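PDB 5LK6: Alpha/beta hydrolase fold-3 domain protein from Sulfolobus islandicus, which is a thermostable lipase/carboxylesterase that probably hydrolyses carboxylic esters through a serine nucleophile in an alpha/beta hydrolase fold. Local coordinates for residues A[46-51]-A[59-64]; A[76-81]-A[107-112]; A[175-180]-A[275-280]. All coordinates share one frame; numbering follows the deposited sequence.

Overall arrangement
The three contacts follow one another along the chain and all reach the mixed eight-stranded sheet of the alpha/beta hydrolase fold. Interaction 1 is the antiparallel hairpin 46-52/57-63 at one border of that sheet. Interaction 2, about 13 Å away between centres, joins the parallel strands 72-77 and 104-108 and the loops leaving them; it touches interaction 1 because strand 57-63 lies beside strand 104-108, with Arg61 N 2.9 Å from Ser107 O. Interaction 3 is about 13 Å further from interaction 2 and 22 Å from interaction 1, again between centres. Together they run from the sheet border to the surroundings of the probable triad Ser151, His274 and Asp244.

Interaction 1: A[46-51]-A[59-64]; sequences VEDIKI and NARVYL
Glu47 and Val62 face each other across antiparallel strands 46-51 and 59-63, whose short axes approach to 4.7 Å with N-to-C directions 154° apart. Theirs is a hydrogen-bonded pair: Val62 N meets Glu47 O at 2.8 Å almost linearly, while the return bond from Glu47 N to Val62 O is more bent. Ile49 and Ala60 form the next such pair, with Ile49 N 2.9 Å from Ala60 O and a weak, longer bond from Ala60 N back to Ile49 O. The alternating non-hydrogen-bonded pairs put Val46, Asp48, Lys50, Asn59, Arg61 and Tyr63 on one face. There Arg61 runs alongside Asp48, its CG anti to the backbone N (chi1 171°), and grips the carboxylate side-on. Arg61 NE meets Asp48 OD1 at 2.7 Å within the guanidinium plane, and Arg61 NH2 takes the syn lone pair of Asp48 OD2 at 3.1 Å; the two flat groups are twisted 33° apart. NH1 of Arg61 bridges to Asp91 and Glu88, and Val46 CG1 packs 3.7 Å from Arg61 CD. A leucine in place of Arg61 would probably leave these three carboxylates without the positive group they share. On the other face, Ile49 CD1 lies 4.0 Å from Val62 CG2, and Ala60 CB is touched by both Ile49 CG1 and Ile51 CD1; Trp131 of helix 120-133 covers the two isoleucines. This is a two-stranded beta hairpin, the antiparallel border from which the alpha/beta hydrolase sheet passes into its parallel strands.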
loop_
_atom_site.group_PDB
_atom_site.type_symbol
_atom_site.label_atom_id
_atom_site.label_comp_id
_atom_site.label_asym_id
_atom_site.label_seq_id
_atom_site.Cartn_x
_atom_site.Cartn_y
_atom_site.Cartn_z
ATOM N N VAL A 46 -3.024 -18.961 -21.238
ATOM C CA VAL A 46 -1.624 -19.020 -20.823
ATOM C C VAL A 46 -0.826 -19.794 -21.898
ATOM O O VAL A 46 -1.132 -20.952 -22.143
ATOM C CB VAL A 46 -1.520 -19.758 -19.480
ATOM C CG1 VAL A 46 -0.078 -19.836 -19.038
ATOM C CG2 VAL A 46 -2.373 -19.081 -18.391
ATOM N N GLU A 47 0.164 -19.181 -22.560
ATOM C CA GLU A 47 1.075 -19.941 -23.473
ATOM C C GLU A 47 2.519 -19.744 -23.051
ATOM O O GLU A 47 2.858 -18.760 -22.418
ATOM C CB GLU A 47 0.902 -19.603 -24.970
ATOM C CG GLU A 47 0.760 -18.120 -25.273
ATOM C CD GLU A 47 0.916 -17.768 -26.749
ATOM O OE1 GLU A 47 1.039 -18.733 -27.514
ATOM O OE2 GLU A 47 0.933 -16.540 -27.121
ATOM N N ASP A 48 3.353 -20.717 -23.376
ATOM C CA ASP A 48 4.791 -20.573 -23.250
ATOM C C ASP A 48 5.346 -20.123 -24.582
ATOM O O ASP A 48 4.874 -20.547 -25.578
ATOM C CB ASP A 48 5.415 -21.869 -22.788
ATOM C CG ASP A 48 5.036 -22.217 -21.338
ATOM O OD1 ASP A 48 5.078 -21.314 -20.461
ATOM O OD2 ASP A 48 4.733 -23.404 -21.042
ATOM N N ILE A 49 6.303 -19.207 -24.586
ATOM C CA ILE A 49 6.944 -18.770 -25.801
ATOM C C ILE A 49 8.487 -18.814 -25.695
ATOM O O ILE A 49 9.031 -19.273 -24.653
ATOM C CB ILE A 49 6.415 -17.396 -26.249
ATOM C CG1 ILE A 49 6.885 -16.256 -25.350
ATOM C CG2 ILE A 49 4.920 -17.429 -26.284
ATOM C CD1 ILE A 49 6.639 -14.888 -25.936
ATOM N N LYS A 50 9.137 -18.408 -26.802
ATOM C CA LYS A 50 10.588 -18.448 -26.997
ATOM C C LYS A 50 10.980 -17.113 -27.552
ATOM O O LYS A 50 10.598 -16.802 -28.662
ATOM C CB LYS A 50 11.006 -19.477 -28.057
ATOM C CG LYS A 50 10.652 -20.918 -27.786
ATOM C CD LYS A 50 11.447 -21.503 -26.652
ATOM C CE LYS A 50 11.527 -23.012 -26.832
ATOM N NZ LYS A 50 11.556 -23.736 -25.536
ATOM N N ILE A 51 11.756 -16.337 -26.807
ATOM C CA ILE A 51 12.098 -14.996 -27.212
ATOM C C ILE A 51 13.517 -15.073 -27.753
ATOM O O ILE A 51 14.377 -15.618 -27.086
ATOM C CB ILE A 51 12.003 -14.022 -26.023
ATOM C CG1 ILE A 51 10.558 -13.994 -25.503
ATOM C CG2 ILE A 51 12.476 -12.631 -26.433
ATOM C CD1 ILE A 51 10.323 -12.914 -24.463
ATOM N N ASN A 59 12.957 -18.495 -22.576
ATOM C CA ASN A 59 11.595 -18.857 -22.268
ATOM C C ASN A 59 10.869 -17.802 -21.464
ATOM O O ASN A 59 11.448 -17.175 -20.602
ATOM C CB ASN A 59 11.541 -20.142 -21.520
ATOM C CG ASN A 59 12.015 -21.286 -22.351
ATOM O OD1 ASN A 59 12.176 -21.183 -23.576
ATOM N ND2 ASN A 59 12.273 -22.371 -21.698
ATOM N N ALA A 60 9.606 -17.597 -21.811
ATOM C CA ALA A 60 8.720 -16.719 -21.110
ATOM C C ALA A 60 7.390 -17.395 -21.084
ATOM O O ALA A 60 7.091 -18.198 -21.938
ATOM C CB ALA A 60 8.609 -15.422 -21.842
ATOM N N ARG A 61 6.597 -17.097 -20.074
ATOM C CA ARG A 61 5.222 -17.548 -20.040
ATOM C C ARG A 61 4.298 -16.314 -20.075
ATOM O O ARG A 61 4.478 -15.374 -19.314
ATOM C CB ARG A 61 4.978 -18.407 -18.824
ATOM C CG ARG A 61 3.508 -18.723 -18.607
ATOM C CD ARG A 61 3.356 -19.820 -17.585
ATOM N NE ARG A 61 3.991 -21.037 -18.059
ATOM C CZ ARG A 61 4.140 -22.145 -17.340
ATOM N NH1 ARG A 61 3.716 -22.236 -16.046
ATOM N NH2 ARG A 61 4.748 -23.181 -17.919
ATOM N N VAL A 62 3.325 -16.348 -20.987
ATOM C CA VAL A 62 2.388 -15.250 -21.226
ATOM C C VAL A 62 1.037 -15.570 -20.608
ATOM O O VAL A 62 0.444 -16.605 -20.872
ATOM C CB VAL A 62 2.229 -14.978 -22.704
ATOM C CG1 VAL A 62 1.527 -13.653 -22.921
ATOM C CG2 VAL A 62 3.601 -14.982 -23.385
ATOM N N TYR A 63 0.602 -14.696 -19.719
ATOM C CA TYR A 63 -0.718 -14.807 -19.096
ATOM C C TYR A 63 -1.587 -13.658 -19.632
ATOM O O TYR A 63 -1.183 -12.459 -19.593
ATOM C CB TYR A 63 -0.600 -14.671 -17.585
ATOM C CG TYR A 63 0.359 -15.603 -16.912
ATOM C CD1 TYR A 63 1.739 -15.339 -16.880
ATOM C CD2 TYR A 63 -0.099 -16.701 -16.251
ATOM C CE1 TYR A 63 2.624 -16.183 -16.198
ATOM C CE2 TYR A 63 0.761 -17.564 -15.604
ATOM C CZ TYR A 63 2.123 -17.305 -15.564
ATOM O OH TYR A 63 2.933 -18.194 -14.876
ATOM N N LEU A 64 -2.756 -14.015 -20.162
ATOM C CA LEU A 64 -3.751 -12.986 -20.525
ATOM C C LEU A 64 -4.804 -13.001 -19.452
ATOM O O LEU A 64 -5.042 -14.034 -18.826
ATOM C CB LEU A 64 -4.399 -13.240 -21.870
ATOM C CG LEU A 64 -3.574 -13.442 -23.148
ATOM C CD1 LEU A 64 -4.581 -13.819 -24.228
ATOM C CD2 LEU A 64 -2.726 -12.247 -23.609
#

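Interaction 2: A[76-81]-A[107-112]; sequences YLHGGG and SVDYRL
The imidazole of His78 and the phenol of Tyr110 overlap as an offset stack, with centroids 4.4 Å apart and planes inclined by only 13°. The displacement brings Tyr110 OH over one face of the imidazole, toward its rim, while His78 NE2 lies above the CE2-CZ side of the phenol, 3.5 Å from Tyr110 CE2. In both residues CG sits between the backbone N and the carbonyl carbon (chi1 69° for His78 and 59° for Tyr110), which turns each ring back over its own main chain and into the other. The phenol also bonds to the backbone of its stacking partner: Tyr110 OH donates to His78 O at 2.6 Å, approaching from outside the carbonyl plane. His78 ND1 donates to Gly79 O at 2.6 Å, close to the ring plane, and this bond fixes the rotation of the imidazole. His78 to Gly81 spell the HGGG signature of hormone-sensitive-lipase-like esterases, whose glycines line the oxyanion hole in relatives; the stack and the phenol bond hold the first residue of that loop against segment 107-112, consistent with a role in placing it. At the opposite end of the ring, His78 NE2 is 2.7 Å from a water that donates to Asp109 OD1 and Tyr110 O. Leu112 CD2 approaches the ring edge near His78 CE1. Before the loops part, Val108 N bonds to Tyr76 O at 3.1 Å between parallel strands 72-77 and 104-108, which a beta-alpha-beta crossover through helix 91-101 connects. Leu77 and Val108 point the same way there, with Leu77 CD2 3.8 Å from Val108 CB. A second water donates to the carbonyls of Tyr76 and Val108 and accepts from His78 N and Ser107 OG.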
loop_
_atom_site.group_PDB
_atom_site.type_symbol
_atom_site.label_atom_id
_atom_site.label_comp_id
_atom_site.label_asym_id
_atom_site.label_seq_id
_atom_site.Cartn_x
_atom_site.Cartn_y
_atom_site.Cartn_z
ATOM N N TYR A 76 7.443 -9.420 -16.072
ATOM C CA TYR A 76 7.649 -9.839 -14.701
ATOM C C TYR A 76 8.911 -10.675 -14.620
ATOM O O TYR A 76 8.968 -11.700 -15.261
ATOM C CB TYR A 76 6.455 -10.586 -14.097
ATOM C CG TYR A 76 6.605 -10.632 -12.589
ATOM C CD1 TYR A 76 6.208 -9.568 -11.798
ATOM C CD2 TYR A 76 7.285 -11.679 -11.973
ATOM C CE1 TYR A 76 6.394 -9.589 -10.428
ATOM C CE2 TYR A 76 7.485 -11.692 -10.603
ATOM C CZ TYR A 76 7.040 -10.651 -9.829
ATOM O OH TYR A 76 7.260 -10.680 -8.458
ATOM N N LEU A 77 9.878 -10.209 -13.820
ATOM C CA LEU A 77 11.148 -10.896 -13.554
ATOM C C LEU A 77 11.175 -11.475 -12.140
ATOM O O LEU A 77 11.119 -10.701 -11.167
ATOM C CB LEU A 77 12.280 -9.888 -13.701
ATOM C CG LEU A 77 12.191 -9.067 -14.998
ATOM C CD1 LEU A 77 13.209 -7.922 -14.999
ATOM C CD2 LEU A 77 12.340 -9.958 -16.234
ATOM N N HIS A 78 11.216 -12.815 -12.002
ATOM C CA HIS A 78 11.070 -13.429 -10.682
ATOM C C HIS A 78 12.277 -13.192 -9.761
ATOM O O HIS A 78 13.382 -12.972 -10.209
ATOM C CB HIS A 78 10.823 -14.939 -10.822
ATOM C CG HIS A 78 12.001 -15.720 -11.337
ATOM N ND1 HIS A 78 13.005 -16.180 -10.510
ATOM C CD2 HIS A 78 12.336 -16.112 -12.589
ATOM C CE1 HIS A 78 13.916 -16.807 -11.236
ATOM N NE2 HIS A 78 13.541 -16.764 -12.500
ATOM N N GLY A 79 12.067 -13.265 -8.459
ATOM C CA GLY A 79 13.185 -13.320 -7.482
ATOM C C GLY A 79 13.776 -14.700 -7.249
ATOM O O GLY A 79 13.461 -15.639 -7.970
ATOM N N GLY A 80 14.595 -14.824 -6.210
ATOM C CA GLY A 80 15.381 -16.042 -5.949
ATOM C C GLY A 80 16.915 -15.883 -5.998
ATOM O O GLY A 80 17.634 -16.851 -6.287
ATOM N N GLY A 81 17.429 -14.683 -5.715
ATOM C CA GLY A 81 18.853 -14.427 -5.590
ATOM C C GLY A 81 19.697 -14.673 -6.820
ATOM O O GLY A 81 20.934 -14.909 -6.730
ATOM N N SER A 107 6.114 -13.422 -17.752
ATOM C CA SER A 107 7.077 -13.944 -16.781
ATOM C C SER A 107 8.316 -14.507 -17.523
ATOM O O SER A 107 8.219 -15.500 -18.252
ATOM C CB SER A 107 6.371 -15.034 -15.981
ATOM O OG SER A 107 7.196 -15.568 -14.997
ATOM N N VAL A 108 9.466 -13.844 -17.383
ATOM C CA VAL A 108 10.694 -14.211 -18.110
ATOM C C VAL A 108 11.539 -15.250 -17.332
ATOM O O VAL A 108 11.855 -14.995 -16.190
ATOM C CB VAL A 108 11.508 -12.955 -18.387
ATOM C CG1 VAL A 108 12.764 -13.283 -19.160
ATOM C CG2 VAL A 108 10.680 -11.925 -19.190
ATOM N N ASP A 109 11.846 -16.429 -17.912
ATOM C CA ASP A 109 12.844 -17.404 -17.361
ATOM C C ASP A 109 14.252 -16.970 -17.801
ATOM O O ASP A 109 14.886 -17.600 -18.645
ATOM C CB ASP A 109 12.569 -18.884 -17.801
ATOM C CG ASP A 109 12.196 -19.813 -16.652
ATOM O OD1 ASP A 109 12.627 -19.577 -15.505
ATOM O OD2 ASP A 109 11.496 -20.836 -16.879
ATOM N N TYR A 110 14.739 -15.889 -17.215
ATOM C CA TYR A 110 16.098 -15.416 -17.454
ATOM C C TYR A 110 17.056 -16.505 -16.970
ATOM O O TYR A 110 16.709 -17.308 -16.104
ATOM C CB TYR A 110 16.369 -14.048 -16.749
ATOM C CG TYR A 110 16.201 -14.030 -15.217
ATOM C CD1 TYR A 110 17.219 -14.478 -14.372
ATOM C CD2 TYR A 110 15.019 -13.573 -14.635
ATOM C CE1 TYR A 110 17.061 -14.462 -13.005
ATOM C CE2 TYR A 110 14.826 -13.578 -13.273
ATOM C CZ TYR A 110 15.838 -14.011 -12.461
ATOM O OH TYR A 110 15.640 -14.021 -11.111
ATOM N N ARG A 111 18.255 -16.512 -17.528
ATOM C CA ARG A 111 19.301 -17.479 -17.158
ATOM C C ARG A 111 19.836 -17.289 -15.722
ATOM O O ARG A 111 20.175 -16.149 -15.309
ATOM C CB ARG A 111 20.486 -17.378 -18.139
ATOM C CG ARG A 111 20.291 -18.123 -19.476
ATOM C CD ARG A 111 21.408 -17.796 -20.449
ATOM N NE ARG A 111 21.421 -16.363 -20.789
ATOM C CZ ARG A 111 22.528 -15.720 -21.150
ATOM N NH1 ARG A 111 23.664 -16.402 -21.261
ATOM N NH2 ARG A 111 22.530 -14.404 -21.426
ATOM N N LEU A 112 19.953 -18.426 -15.004
ATOM C CA LEU A 112 20.322 -18.430 -13.583
ATOM C C LEU A 112 21.779 -18.812 -13.276
ATOM O O LEU A 112 22.441 -19.595 -13.997
ATOM C CB LEU A 112 19.419 -19.384 -12.838
ATOM C CG LEU A 112 17.900 -19.148 -12.953
ATOM C CD1 LEU A 112 17.008 -20.306 -12.468
ATOM C CD2 LEU A 112 17.600 -17.859 -12.191
HETATM O O HOH W 1 10.018 -14.492 -14.133
HETATM O O HOH W 2 14.636 -18.110 -14.547
#

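Interaction 3: A[175-180]-A[275-280]; sequences LIYPAV and GFLSFF
Tyr177, just after Ile176 of strand 173-176, packs its ring against Gly275, Phe276 and Leu277, in the loop that follows the probable catalytic histidine, His274, of this alpha/beta hydrolase fold. The phenol is clasped on both faces. Ile176 CG2 lies over its centre, 3.4 Å above the Tyr177 ring plane, and on the opposite face Gly275 N stands off toward the rim. At the tip, Leu277 N donates to Tyr177 OH at 3.0 Å with an N-H...O angle of 143°, so the hydroxyl links segment 175-180 to the loop backbone. Phe276 meets the phenol obliquely, the planes 49° apart, and its CD1 comes 3.5 Å from Tyr177 CE2. Leu277 fills the angle between these groups: its CD1 is 3.6 Å from Tyr177 CE2 and 3.9 Å from Ile176 CG2, and it also lies over the centre of the Phe276 ring. CG of Leu277 is anti to its carbonyl carbon (chi1 -81°), which carries the isobutyl group toward the strand. Further out, Ala289 and Ile293 of helix 285-302 back Leu277, and Phe269 meets the Phe276 ring. Tyr177 also touches Asp244 and the ring of His274, which places the contact beside two members of the probable triad. The loop itself is turned tightly by the backbone bond from Ser278 N to Gly275 O at 3.1 Å. That turn sets Ser278 OG near a water lying in the plane of the phenol at its edge; the water bonds to both hydroxyls and is 2.6 Å from Tyr177 OH.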
loop_
_atom_site.group_PDB
_atom_site.type_symbol
_atom_site.label_atom_id
_atom_site.label_comp_id
_atom_site.label_asym_id
_atom_site.label_seq_id
_atom_site.Cartn_x
_atom_site.Cartn_y
_atom_site.Cartn_z
ATOM N N LEU A 175 9.150 -2.248 -8.231
ATOM C CA LEU A 175 10.208 -2.897 -7.451
ATOM C C LEU A 175 9.695 -3.431 -6.104
ATOM O O LEU A 175 9.396 -2.673 -5.180
ATOM C CB LEU A 175 11.309 -1.919 -7.237
ATOM C CG LEU A 175 12.234 -1.516 -8.389
ATOM C CD1 LEU A 175 11.697 -1.716 -9.795
ATOM C CD2 LEU A 175 12.707 -0.095 -8.162
ATOM N N ILE A 176 9.561 -4.754 -6.019
ATOM C CA ILE A 176 9.047 -5.438 -4.827
ATOM C C ILE A 176 10.228 -5.933 -4.011
ATOM O O ILE A 176 11.008 -6.764 -4.470
ATOM C CB ILE A 176 8.160 -6.617 -5.223
ATOM C CG1 ILE A 176 7.024 -6.113 -6.140
ATOM C CG2 ILE A 176 7.587 -7.307 -3.992
ATOM C CD1 ILE A 176 6.394 -7.154 -7.050
ATOM N N TYR A 177 10.381 -5.396 -2.807
ATOM C CA TYR A 177 11.549 -5.641 -1.986
ATOM C C TYR A 177 12.849 -5.906 -2.775
ATOM O O TYR A 177 13.550 -6.925 -2.585
ATOM C CB TYR A 177 11.284 -6.688 -0.897
ATOM C CG TYR A 177 10.277 -7.824 -1.202
ATOM C CD1 TYR A 177 10.664 -8.930 -1.926
ATOM C CD2 TYR A 177 8.989 -7.814 -0.643
ATOM C CE1 TYR A 177 9.776 -9.952 -2.165
ATOM C CE2 TYR A 177 8.102 -8.849 -0.889
ATOM C CZ TYR A 177 8.509 -9.903 -1.657
ATOM O OH TYR A 177 7.673 -10.924 -1.909
ATOM N N PRO A 178 13.217 -4.941 -3.598
ATOM C CA PRO A 178 14.426 -5.084 -4.384
ATOM C C PRO A 178 15.759 -5.092 -3.636
ATOM O O PRO A 178 15.896 -4.497 -2.599
ATOM C CB PRO A 178 14.406 -3.823 -5.262
ATOM C CG PRO A 178 13.762 -2.804 -4.380
ATOM C CD PRO A 178 12.643 -3.606 -3.734
ATOM N N ALA A 179 16.740 -5.709 -4.256
ATOM C CA ALA A 179 18.141 -5.515 -3.949
ATOM C C ALA A 179 18.629 -4.438 -4.912
ATOM O O ALA A 179 18.314 -4.494 -6.062
ATOM C CB ALA A 179 18.904 -6.835 -4.123
ATOM N N VAL A 180 19.316 -3.424 -4.420
ATOM C CA VAL A 180 19.765 -2.317 -5.255
ATOM C C VAL A 180 21.268 -1.990 -5.112
ATOM O O VAL A 180 21.787 -1.072 -5.765
ATOM C CB VAL A 180 18.928 -1.051 -4.954
ATOM C CG1 VAL A 180 17.458 -1.297 -5.264
ATOM C CG2 VAL A 180 19.114 -0.512 -3.520
ATOM N N GLY A 275 10.029 -11.396 0.828
ATOM C CA GLY A 275 9.431 -12.502 0.055
ATOM C C GLY A 275 7.952 -12.784 0.318
ATOM O O GLY A 275 7.426 -13.755 -0.212
ATOM N N PHE A 276 7.287 -11.947 1.104
ATOM C CA PHE A 276 5.938 -12.211 1.543
ATOM C C PHE A 276 4.863 -12.350 0.425
ATOM O O PHE A 276 3.871 -13.016 0.649
ATOM C CB PHE A 276 5.480 -11.222 2.669
ATOM C CG PHE A 276 5.159 -9.807 2.213
ATOM C CD1 PHE A 276 6.158 -8.880 1.971
ATOM C CD2 PHE A 276 3.842 -9.382 2.119
ATOM C CE1 PHE A 276 5.869 -7.599 1.578
ATOM C CE2 PHE A 276 3.534 -8.086 1.709
ATOM C CZ PHE A 276 4.559 -7.191 1.431
ATOM N N LEU A 277 5.044 -11.731 -0.750
ATOM C CA LEU A 277 4.103 -11.933 -1.859
ATOM C C LEU A 277 4.099 -13.393 -2.381
ATOM O O LEU A 277 3.071 -13.860 -2.825
ATOM C CB LEU A 277 4.368 -10.982 -3.040
ATOM C CG LEU A 277 3.796 -9.570 -2.886
ATOM C CD1 LEU A 277 4.597 -8.750 -1.885
ATOM C CD2 LEU A 277 3.734 -8.875 -4.251
ATOM N N SER A 278 5.246 -14.087 -2.333
ATOM C CA SER A 278 5.313 -15.464 -2.807
ATOM C C SER A 278 4.456 -16.387 -1.899
ATOM O O SER A 278 4.025 -17.475 -2.331
ATOM C CB SER A 278 6.777 -15.952 -2.912
ATOM O OG SER A 278 7.558 -15.215 -3.841
ATOM N N PHE A 279 4.194 -15.938 -0.662
ATOM C CA PHE A 279 3.489 -16.732 0.339
ATOM C C PHE A 279 2.226 -16.050 0.767
ATOM O O PHE A 279 1.804 -16.143 1.941
ATOM C CB PHE A 279 4.410 -17.031 1.509
ATOM C CG PHE A 279 5.733 -17.462 1.059
ATOM C CD1 PHE A 279 5.851 -18.588 0.315
ATOM C CD2 PHE A 279 6.867 -16.657 1.253
ATOM C CE1 PHE A 279 7.109 -18.964 -0.193
ATOM C CE2 PHE A 279 8.118 -17.028 0.771
ATOM C CZ PHE A 279 8.239 -18.187 0.044
ATOM N N PHE A 280 1.563 -15.454 -0.220
ATOM C CA PHE A 280 0.312 -14.734 0.034
ATOM C C PHE A 280 -0.804 -15.543 0.711
ATOM O O PHE A 280 -1.567 -14.952 1.426
ATOM C CB PHE A 280 -0.204 -14.004 -1.218
ATOM C CG PHE A 280 -0.637 -14.915 -2.356
ATOM C CD1 PHE A 280 -1.913 -15.476 -2.371
ATOM C CD2 PHE A 280 0.203 -15.148 -3.442
ATOM C CE1 PHE A 280 -2.312 -16.291 -3.437
ATOM C CE2 PHE A 280 -0.179 -15.951 -4.497
ATOM C CZ PHE A 280 -1.436 -16.534 -4.494
HETATM O O HOH W 3 8.637 -12.744 -3.414
#